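Local coordinates for chromosomal replication initiator protein DnaA (Helicobacter pylori, PDB 2WP0) that probably binds the replication origin in its ATP-bound form to initiate chromosomal replication, this piece covering domain I, which takes part in oligomerization and in binding regulators, at residues I44-A49 and R86-P91. Sequence-based numbering, arbitrary orientation.
Sequences IAFFYA and RIEVAP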
loop_
_atom_site.group_PDB
_atom_site.type_symbol
_atom_site.label_atom_id
_atom_site.label_comp_id
_atom_site.label_asym_id
_atom_site.label_seq_id
_atom_site.Cartn_x
_atom_site.Cartn_y
_atom_site.Cartn_z
ATOM N N ILE D 44 41.359 -3.804 23.518
ATOM C CA ILE D 44 39.902 -3.691 23.560
ATOM C C ILE D 44 39.421 -3.226 24.920
ATOM O O ILE D 44 40.049 -3.504 25.942
ATOM C CB ILE D 44 39.164 -5.029 23.328
ATOM C CG1 ILE D 44 39.738 -5.830 22.175
ATOM C CG2 ILE D 44 37.680 -4.787 23.048
ATOM C CD1 ILE D 44 38.926 -7.062 21.910
ATOM N N ALA D 45 38.282 -2.539 24.919
ATOM C CA ALA D 45 37.520 -2.277 26.139
ATOM C C ALA D 45 36.161 -2.984 26.069
ATOM O O ALA D 45 35.469 -2.931 25.053
ATOM C CB ALA D 45 37.337 -0.776 26.361
ATOM N N PHE D 46 35.798 -3.663 27.146
ATOM C CA PHE D 46 34.507 -4.320 27.213
ATOM C C PHE D 46 33.578 -3.577 28.163
ATOM O O PHE D 46 33.970 -3.212 29.270
ATOM C CB PHE D 46 34.663 -5.782 27.650
ATOM C CG PHE D 46 35.062 -6.704 26.540
ATOM C CD1 PHE D 46 34.108 -7.261 25.706
ATOM C CD2 PHE D 46 36.391 -7.012 26.323
ATOM C CE1 PHE D 46 34.477 -8.111 24.674
ATOM C CE2 PHE D 46 36.764 -7.862 25.294
ATOM C CZ PHE D 46 35.808 -8.410 24.469
ATOM N N PHE D 47 32.354 -3.338 27.710
ATOM C CA PHE D 47 31.315 -2.769 28.551
ATOM C C PHE D 47 30.104 -3.682 28.551
ATOM O O PHE D 47 29.871 -4.442 27.602
ATOM C CB PHE D 47 30.894 -1.381 28.063
ATOM C CG PHE D 47 32.039 -0.479 27.796
ATOM C CD1 PHE D 47 32.563 -0.371 26.524
ATOM C CD2 PHE D 47 32.627 0.229 28.820
ATOM C CE1 PHE D 47 33.652 0.449 26.269
ATOM C CE2 PHE D 47 33.717 1.047 28.576
ATOM C CZ PHE D 47 34.228 1.160 27.295
ATOM N N TYR D 48 29.337 -3.593 29.628
ATOM C CA TYR D 48 28.058 -4.255 29.709
ATOM C C TYR D 48 26.944 -3.234 29.524
ATOM O O TYR D 48 27.042 -2.099 29.977
ATOM C CB TYR D 48 27.908 -4.957 31.053
ATOM C CG TYR D 48 28.632 -6.277 31.142
ATOM C CD1 TYR D 48 28.397 -7.288 30.212
ATOM C CD2 TYR D 48 29.533 -6.528 32.169
ATOM C CE1 TYR D 48 29.048 -8.517 30.296
ATOM C CE2 TYR D 48 30.191 -7.754 32.268
ATOM C CZ TYR D 48 29.943 -8.746 31.327
ATOM O OH TYR D 48 30.589 -9.962 31.429
ATOM N N ALA D 49 25.900 -3.637 28.819
ATOM C CA ALA D 49 24.652 -2.897 28.791
ATOM C C ALA D 49 23.575 -3.822 29.348
ATOM O O ALA D 49 23.622 -5.037 29.156
ATOM C CB ALA D 49 24.319 -2.459 27.380
ATOM N N ARG D 86 33.905 -3.198 22.701
ATOM C CA ARG D 86 32.930 -4.264 22.586
ATOM C C ARG D 86 31.983 -4.155 23.757
ATOM O O ARG D 86 32.384 -4.338 24.898
ATOM C CB ARG D 86 33.615 -5.627 22.609
ATOM C CG ARG D 86 32.647 -6.807 22.467
ATOM C CD ARG D 86 32.608 -7.302 21.010
ATOM N NE ARG D 86 33.936 -7.603 20.491
ATOM C CZ ARG D 86 34.216 -7.882 19.215
ATOM N NH1 ARG D 86 33.244 -7.910 18.307
ATOM N NH2 ARG D 86 35.478 -8.129 18.837
ATOM N N ILE D 87 30.727 -3.833 23.479
ATOM C CA ILE D 87 29.713 -3.832 24.528
ATOM C C ILE D 87 28.785 -5.056 24.441
ATOM O O ILE D 87 28.513 -5.563 23.346
ATOM C CB ILE D 87 28.920 -2.524 24.558
ATOM C CG1 ILE D 87 27.447 -2.829 24.779
ATOM C CG2 ILE D 87 29.124 -1.737 23.283
ATOM C CD1 ILE D 87 26.709 -1.685 25.360
ATOM N N GLU D 88 28.329 -5.535 25.596
ATOM C CA GLU D 88 27.555 -6.766 25.666
ATOM C C GLU D 88 26.389 -6.637 26.623
ATOM O O GLU D 88 26.250 -5.626 27.291
ATOM C CB GLU D 88 28.439 -7.897 26.163
ATOM C CG GLU D 88 29.412 -8.452 25.150
ATOM C CD GLU D 88 30.463 -9.339 25.805
ATOM O OE1 GLU D 88 31.162 -8.851 26.720
ATOM O OE2 GLU D 88 30.592 -10.523 25.421
ATOM N N VAL D 89 25.558 -7.676 26.696
ATOM C CA VAL D 89 24.507 -7.760 27.721
ATOM C C VAL D 89 25.052 -8.487 28.963
ATOM O O VAL D 89 26.057 -9.198 28.876
ATOM C CB VAL D 89 23.211 -8.448 27.186
ATOM C CG1 VAL D 89 22.038 -8.215 28.131
ATOM C CG2 VAL D 89 22.863 -7.931 25.807
ATOM N N ALA D 90 24.372 -8.340 30.099
ATOM C CA ALA D 90 24.963 -8.662 31.402
ATOM C C ALA D 90 25.088 -10.142 31.850
ATOM O O ALA D 90 26.197 -10.635 32.039
ATOM C CB ALA D 90 24.319 -7.805 32.482
ATOM N N PRO D 91 23.967 -10.841 32.082
ATOM C CA PRO D 91 24.196 -12.234 32.484
ATOM C C PRO D 91 23.790 -13.227 31.403
ATOM O O PRO D 91 22.794 -13.922 31.607
ATOM C CB PRO D 91 23.264 -12.407 33.694
ATOM C CG PRO D 91 22.472 -11.097 33.805
ATOM C CD PRO D 91 22.628 -10.397 32.488
#
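Phe47 and Ile87 sit opposite each other on the buried face of two parallel strands, their CB atoms 4.2 Å apart. From Ile87 the side chain runs on toward Ala49, and CD1 meets the CB of that residue. Helix 52-71 packs over this face, with Cys55 and Thr59 against Ile87, while Leu33 adds a further apolar neighbour. The backbones are stitched in the staggered parallel pattern: Arg86 N donates to Ala45 O (2.8 Å, nearly straight at 167°), Phe47 N to Arg86 O (3.0 Å), and Glu88 N to Phe47 O (2.8 Å). Strand 44-49, helix 52-71 and strand 84-89 form a beta-alpha-beta unit in domain I, and strand 44-49 is the middle strand of the small mixed sheet, flanked on its other side by the antiparallel strand 34-35.

On the opposite, more exposed face lie Phe46, Tyr48, Arg86 and Glu88. With CG anti to its backbone N (chi1 -179°), the arginine lies alongside the Phe46 ring, where its aliphatic CB and CG approach CE1; beyond them the bent chain carries the guanidinium away from the ring. Glu88 reaches the same ring through OE1, 3.5 Å from CD1. Tyr48 CD1 comes 3.3 Å from Val89 O, while Glu88 O lies farther off at the edge of its ring, and the exposed Ala90 brings its CA beside the same Tyr48 CD1.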